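Local coordinates for putative lipoprotein (Bacteroides ovatus, PDB 3OQQ) that is of unknown function but is a putative lipoprotein, probably extracellular, that binds calcium ions at several sites, at residues D40-D45 against V110-E115; L257-A262 against T267-D272. All coordinates share one frame; numbering follows the deposited sequence.

The two contacts sit in different parts of the chain and do not touch: their centres lie 38 Å apart and their nearest atoms about 22 Å apart. Contact 1 is peripheral, about 30 Å from the centre of the chain, where the loop after strand 96-104 leans on residues 40-45 and carries N114, a ligand of a calcium ion. Contact 2, about 15 Å from that centre, is a hairpin within a six-stranded antiparallel sheet and has no metal among its atoms. The chain completes contact 1 before it enters contact 2. One is a small apolar touch between loops, the other a regular pairing of strands bonded through their backbones.

Contact 1. Residues D40-D45 against V110-E115; sequences DVLVKD and VQPTNE. With CA (calcium ion), chain E.
L42 meets P112 in the one apolar side-chain contact between these segments: the methyl CD1 of L42 comes to 3.5 Å from CB of P112, tighter than usual for two carbons, and to 4.1 Å from CG of the same ring. The leucine branch runs obliquely across the pyrrolidine, its CG held anti to the backbone N (chi1 166°), which carries CD1 over to the proline. On the same ring, CG lies 3.8 Å from the carbonyl O of V43, a van der Waals approach to the backbone. No hydrogen bond joins the two segments, and the surface buried between them is small, 110 Å². P112 also rests on T21, while V43 turns to V23 and L103.

The polar contacts are made outside the pair or within one segment. The backbone of L42 is held from outside: its N donates to OE1 of Q165, and its O accepts from NH1 of R47. Within 110-115, the backbone N of E115 makes a weak bond to OG1 of T113, 3.5 Å long and bent to 139°.

Metal binding falls two residues beyond the proline. OD1 of N114 binds the calcium ion at 2.2 Å. Water 1, also a ligand of the metal, donates to the carbonyl O of N114 over 2.9 Å, so this residue grips the site directly and through water. Water 2, D117 and Q164 add further ligands, and L42 packs against Q164.

At D40 and V41, both facing V23, the end of strand 36-41 forms a G1 beta bulge; beyond it the chain meets a proline-bearing loop that leads into a peripheral calcium site.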
loop_
_atom_site.group_PDB
_atom_site.type_symbol
_atom_site.label_atom_id
_atom_site.label_comp_id
_atom_site.label_asym_id
_atom_site.label_seq_id
_atom_site.Cartn_x
_atom_site.Cartn_y
_atom_site.Cartn_z
ATOM N N ASP A 40 -6.802 -5.152 -17.492
ATOM C CA ASP A 40 -7.789 -5.964 -18.221
ATOM C C ASP A 40 -9.180 -5.285 -18.299
ATOM O O ASP A 40 -10.200 -5.886 -17.957
ATOM C CB ASP A 40 -7.875 -7.385 -17.597
ATOM C CG ASP A 40 -6.622 -8.216 -17.850
ATOM O OD1 ASP A 40 -6.074 -8.141 -18.975
ATOM O OD2 ASP A 40 -6.207 -8.959 -16.938
ATOM N N VAL A 41 -9.191 -4.034 -18.791
ATOM C CA VAL A 41 -10.362 -3.164 -18.933
ATOM C C VAL A 41 -11.011 -3.340 -20.287
ATOM O O VAL A 41 -10.345 -3.190 -21.306
ATOM C CB VAL A 41 -9.927 -1.683 -18.748
ATOM C CG1 VAL A 41 -11.114 -0.728 -18.796
ATOM C CG2 VAL A 41 -9.138 -1.509 -17.461
ATOM N N LEU A 42 -12.320 -3.597 -20.300
ATOM C CA LEU A 42 -13.071 -3.691 -21.548
ATOM C C LEU A 42 -13.510 -2.279 -21.945
ATOM O O LEU A 42 -14.113 -1.570 -21.131
ATOM C CB LEU A 42 -14.274 -4.643 -21.380
ATOM C CG LEU A 42 -15.357 -4.632 -22.458
ATOM C CD1 LEU A 42 -14.828 -5.138 -23.794
ATOM C CD2 LEU A 42 -16.537 -5.450 -22.022
ATOM N N VAL A 43 -13.187 -1.864 -23.179
ATOM C CA VAL A 43 -13.584 -0.551 -23.689
ATOM C C VAL A 43 -14.473 -0.782 -24.888
ATOM O O VAL A 43 -13.978 -1.047 -25.977
ATOM C CB VAL A 43 -12.401 0.407 -24.022
ATOM C CG1 VAL A 43 -12.913 1.792 -24.421
ATOM C CG2 VAL A 43 -11.422 0.518 -22.858
ATOM N N LYS A 44 -15.791 -0.717 -24.673
ATOM C CA LYS A 44 -16.804 -0.846 -25.722
ATOM C C LYS A 44 -17.280 0.577 -25.987
ATOM O O LYS A 44 -17.911 1.189 -25.119
ATOM C CB LYS A 44 -17.934 -1.805 -25.303
ATOM C CG LYS A 44 -18.881 -2.173 -26.439
ATOM C CD LYS A 44 -20.251 -2.573 -25.920
ATOM C CE LYS A 44 -21.264 -2.644 -27.038
ATOM N NZ LYS A 44 -22.656 -2.640 -26.518
ATOM N N ASP A 45 -16.876 1.128 -27.148
ATOM C CA ASP A 45 -17.108 2.499 -27.622
ATOM C C ASP A 45 -16.237 3.442 -26.765
ATOM O O ASP A 45 -15.098 3.745 -27.146
ATOM C CB ASP A 45 -18.610 2.895 -27.631
ATOM C CG ASP A 45 -19.554 1.828 -28.173
ATOM O OD1 ASP A 45 -19.366 1.401 -29.338
ATOM O OD2 ASP A 45 -20.484 1.429 -27.438
ATOM N N VAL A 110 -7.550 -4.496 -31.184
ATOM C CA VAL A 110 -8.333 -5.738 -31.194
ATOM C C VAL A 110 -9.742 -5.330 -30.716
ATOM O O VAL A 110 -9.887 -4.783 -29.611
ATOM C CB VAL A 110 -7.745 -6.918 -30.364
ATOM C CG1 VAL A 110 -8.748 -8.088 -30.313
ATOM C CG2 VAL A 110 -6.416 -7.384 -30.951
ATOM N N GLN A 111 -10.734 -5.496 -31.587
ATOM C CA GLN A 111 -12.111 -5.095 -31.308
ATOM C C GLN A 111 -12.808 -6.088 -30.366
ATOM O O GLN A 111 -12.660 -7.303 -30.532
ATOM C CB GLN A 111 -12.901 -4.906 -32.605
ATOM C CG GLN A 111 -12.384 -3.736 -33.465
ATOM C CD GLN A 111 -12.404 -2.404 -32.729
ATOM O OE1 GLN A 111 -13.446 -1.937 -32.255
ATOM N NE2 GLN A 111 -11.250 -1.774 -32.595
ATOM N N PRO A 112 -13.561 -5.585 -29.356
ATOM C CA PRO A 112 -14.185 -6.503 -28.405
ATOM C C PRO A 112 -15.357 -7.290 -28.968
ATOM O O PRO A 112 -16.156 -6.782 -29.765
ATOM C CB PRO A 112 -14.613 -5.599 -27.245
ATOM C CG PRO A 112 -14.710 -4.246 -27.813
ATOM C CD PRO A 112 -13.817 -4.170 -29.006
ATOM N N THR A 113 -15.368 -8.578 -28.596
ATOM C CA THR A 113 -16.399 -9.605 -28.804
ATOM C C THR A 113 -16.303 -10.517 -27.609
ATOM O O THR A 113 -15.319 -10.432 -26.868
ATOM C CB THR A 113 -16.308 -10.377 -30.127
ATOM O OG1 THR A 113 -15.076 -11.086 -30.196
ATOM C CG2 THR A 113 -16.549 -9.509 -31.360
ATOM N N ASN A 114 -17.289 -11.401 -27.412
ATOM C CA ASN A 114 -17.233 -12.322 -26.274
ATOM C C ASN A 114 -16.072 -13.352 -26.448
ATOM O O ASN A 114 -15.690 -14.003 -25.481
ATOM C CB ASN A 114 -18.582 -12.992 -26.046
ATOM C CG ASN A 114 -19.564 -12.091 -25.312
ATOM O OD1 ASN A 114 -19.291 -11.606 -24.210
ATOM N ND2 ASN A 114 -20.741 -11.858 -25.886
ATOM N N GLU A 115 -15.492 -13.429 -27.663
ATOM C CA GLU A 115 -14.353 -14.270 -28.024
ATOM C C GLU A 115 -13.023 -13.639 -27.526
ATOM O O GLU A 115 -12.081 -14.383 -27.232
ATOM C CB GLU A 115 -14.321 -14.481 -29.566
ATOM C CG GLU A 115 -13.132 -15.261 -30.128
ATOM C CD GLU A 115 -13.102 -15.526 -31.626
ATOM O OE1 GLU A 115 -13.358 -14.588 -32.419
ATOM O OE2 GLU A 115 -12.751 -16.665 -32.007
HETATM CA CA CA E . -17.833 -11.492 -22.619
HETATM O O HOH W 1 -17.062 -13.508 -22.933
HETATM O O HOH W 2 -16.683 -11.238 -20.245
#

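Contact 2. Residues L257-A262 against T267-D272; sequences LTVDKA and TVITLD
T258 and T270 stand side by side and point the same way, with CB of T258 3.6 Å from OG1 of T270. The T270 rotamer (chi1 58°) brings its hydroxyl beside that carbon. Water 3 bridges the two side chains, 2.7 Å from OG1 of T270 and 2.8 Å from OG1 of T258. D260 and V268 share this face; OD1 of D260 accepts from the backbone N of A262 in an Asx turn, and its OD2 bonds to Q263.

On the other face L257 and V259 each lie alongside I269, pointing the same way. CD1 of L257 reaches CG2 of I269 at 3.8 Å, and CG1 of V259 lies 4.1 Å from CG1 of I269.

At the end of the paired stretch, T267 sets its CG2 3.7 Å from CG1 of V259, while its OG1 bonds to the carbonyl O of L200. A valine here would probably leave that carbonyl without its hydroxyl partner.

Between the faces, the hydrogen-bonded pairs T258-T270 and D260-V268 each make two backbone bonds; the donors of the T258-T270 bonds lie in the carbonyl planes, whereas the D260-V268 donors are tilted by about 30°. The two faces differ in chemistry: L257, V259 and I269 pack against L212 of strand 205-215 and V303 of strand 298-307, which lie outside this sheet, while T258 and T270 hold a bridging water beside D260 and V268.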
loop_
_atom_site.group_PDB
_atom_site.type_symbol
_atom_site.label_atom_id
_atom_site.label_comp_id
_atom_site.label_asym_id
_atom_site.label_seq_id
_atom_site.Cartn_x
_atom_site.Cartn_y
_atom_site.Cartn_z
ATOM N N LEU A 257 1.345 -13.468 10.984
ATOM C CA LEU A 257 0.398 -12.711 10.176
ATOM C C LEU A 257 -1.011 -12.990 10.668
ATOM O O LEU A 257 -1.461 -14.132 10.655
ATOM C CB LEU A 257 0.546 -13.058 8.685
ATOM C CG LEU A 257 -0.503 -12.533 7.709
ATOM C CD1 LEU A 257 -0.565 -10.996 7.707
ATOM C CD2 LEU A 257 -0.235 -13.073 6.354
ATOM N N THR A 258 -1.689 -11.937 11.146
ATOM C CA THR A 258 -3.046 -12.044 11.649
ATOM C C THR A 258 -3.956 -11.257 10.731
ATOM O O THR A 258 -3.672 -10.111 10.394
ATOM C CB THR A 258 -3.140 -11.589 13.117
ATOM O OG1 THR A 258 -2.178 -12.311 13.883
ATOM C CG2 THR A 258 -4.539 -11.819 13.720
ATOM N N VAL A 259 -5.043 -11.893 10.305
ATOM C CA VAL A 259 -6.078 -11.226 9.517
ATOM C C VAL A 259 -7.368 -11.305 10.350
ATOM O O VAL A 259 -7.849 -12.401 10.629
ATOM C CB VAL A 259 -6.238 -11.783 8.077
ATOM C CG1 VAL A 259 -7.307 -11.008 7.321
ATOM C CG2 VAL A 259 -4.917 -11.734 7.313
ATOM N N ASP A 260 -7.899 -10.146 10.769
ATOM C CA ASP A 260 -9.131 -10.078 11.561
ATOM C C ASP A 260 -10.179 -9.316 10.751
ATOM O O ASP A 260 -10.119 -8.086 10.682
ATOM C CB ASP A 260 -8.871 -9.419 12.935
ATOM C CG ASP A 260 -10.039 -9.447 13.926
ATOM O OD1 ASP A 260 -11.179 -9.693 13.499
ATOM O OD2 ASP A 260 -9.808 -9.171 15.122
ATOM N N LYS A 261 -11.139 -10.053 10.132
ATOM C CA LYS A 261 -12.143 -9.421 9.288
ATOM C C LYS A 261 -13.314 -8.891 10.116
ATOM O O LYS A 261 -14.145 -8.182 9.577
ATOM C CB LYS A 261 -12.653 -10.419 8.214
ATOM C CG LYS A 261 -13.600 -11.548 8.748
ATOM C CD LYS A 261 -14.139 -12.350 7.591
ATOM C CE LYS A 261 -15.054 -13.481 8.005
ATOM N NZ LYS A 261 -15.272 -14.419 6.861
ATOM N N ALA A 262 -13.369 -9.208 11.415
ATOM C CA ALA A 262 -14.525 -8.921 12.259
ATOM C C ALA A 262 -14.460 -7.618 13.098
ATOM O O ALA A 262 -15.361 -7.370 13.896
ATOM C CB ALA A 262 -14.789 -10.120 13.165
ATOM N N THR A 267 -11.294 -4.778 8.028
ATOM C CA THR A 267 -10.330 -5.897 8.184
ATOM C C THR A 267 -9.011 -5.373 8.774
ATOM O O THR A 267 -8.417 -4.427 8.238
ATOM C CB THR A 267 -10.124 -6.620 6.835
ATOM O OG1 THR A 267 -11.405 -6.996 6.332
ATOM C CG2 THR A 267 -9.234 -7.873 6.961
ATOM N N VAL A 268 -8.551 -5.973 9.877
ATOM C CA VAL A 268 -7.294 -5.507 10.499
ATOM C C VAL A 268 -6.203 -6.570 10.250
ATOM O O VAL A 268 -6.340 -7.707 10.689
ATOM C CB VAL A 268 -7.459 -5.156 12.001
ATOM C CG1 VAL A 268 -6.118 -4.762 12.635
ATOM C CG2 VAL A 268 -8.513 -4.058 12.193
ATOM N N ILE A 269 -5.139 -6.178 9.524
ATOM C CA ILE A 269 -4.043 -7.051 9.131
ATOM C C ILE A 269 -2.764 -6.639 9.849
ATOM O O ILE A 269 -2.354 -5.483 9.752
ATOM C CB ILE A 269 -3.867 -7.015 7.568
ATOM C CG1 ILE A 269 -5.172 -7.501 6.882
ATOM C CG2 ILE A 269 -2.647 -7.875 7.107
ATOM C CD1 ILE A 269 -5.252 -7.328 5.396
ATOM N N THR A 270 -2.115 -7.591 10.548
ATOM C CA THR A 270 -0.843 -7.279 11.214
ATOM C C THR A 270 0.240 -8.310 10.873
ATOM O O THR A 270 -0.028 -9.511 10.829
ATOM C CB THR A 270 -0.986 -7.167 12.729
ATOM O OG1 THR A 270 -1.500 -8.391 13.225
ATOM C CG2 THR A 270 -1.867 -5.994 13.169
ATOM N N LEU A 271 1.464 -7.814 10.661
ATOM C CA LEU A 271 2.667 -8.586 10.455
ATOM C C LEU A 271 3.577 -8.323 11.638
ATOM O O LEU A 271 4.132 -7.227 11.772
ATOM C CB LEU A 271 3.349 -8.222 9.128
ATOM C CG LEU A 271 4.690 -8.948 8.862
ATOM C CD1 LEU A 271 4.512 -10.495 8.833
ATOM C CD2 LEU A 271 5.310 -8.458 7.593
ATOM N N ASP A 272 3.666 -9.312 12.533
ATOM C CA ASP A 272 4.466 -9.255 13.766
ATOM C C ASP A 272 5.784 -9.997 13.509
ATOM O O ASP A 272 5.857 -10.766 12.542
ATOM C CB ASP A 272 3.630 -9.890 14.879
ATOM C CG ASP A 272 4.062 -9.718 16.329
ATOM O OD1 ASP A 272 5.175 -9.167 16.573
ATOM O OD2 ASP A 272 3.318 -10.151 17.204
HETATM O O HOH W 3 0.025 -10.585 13.789
#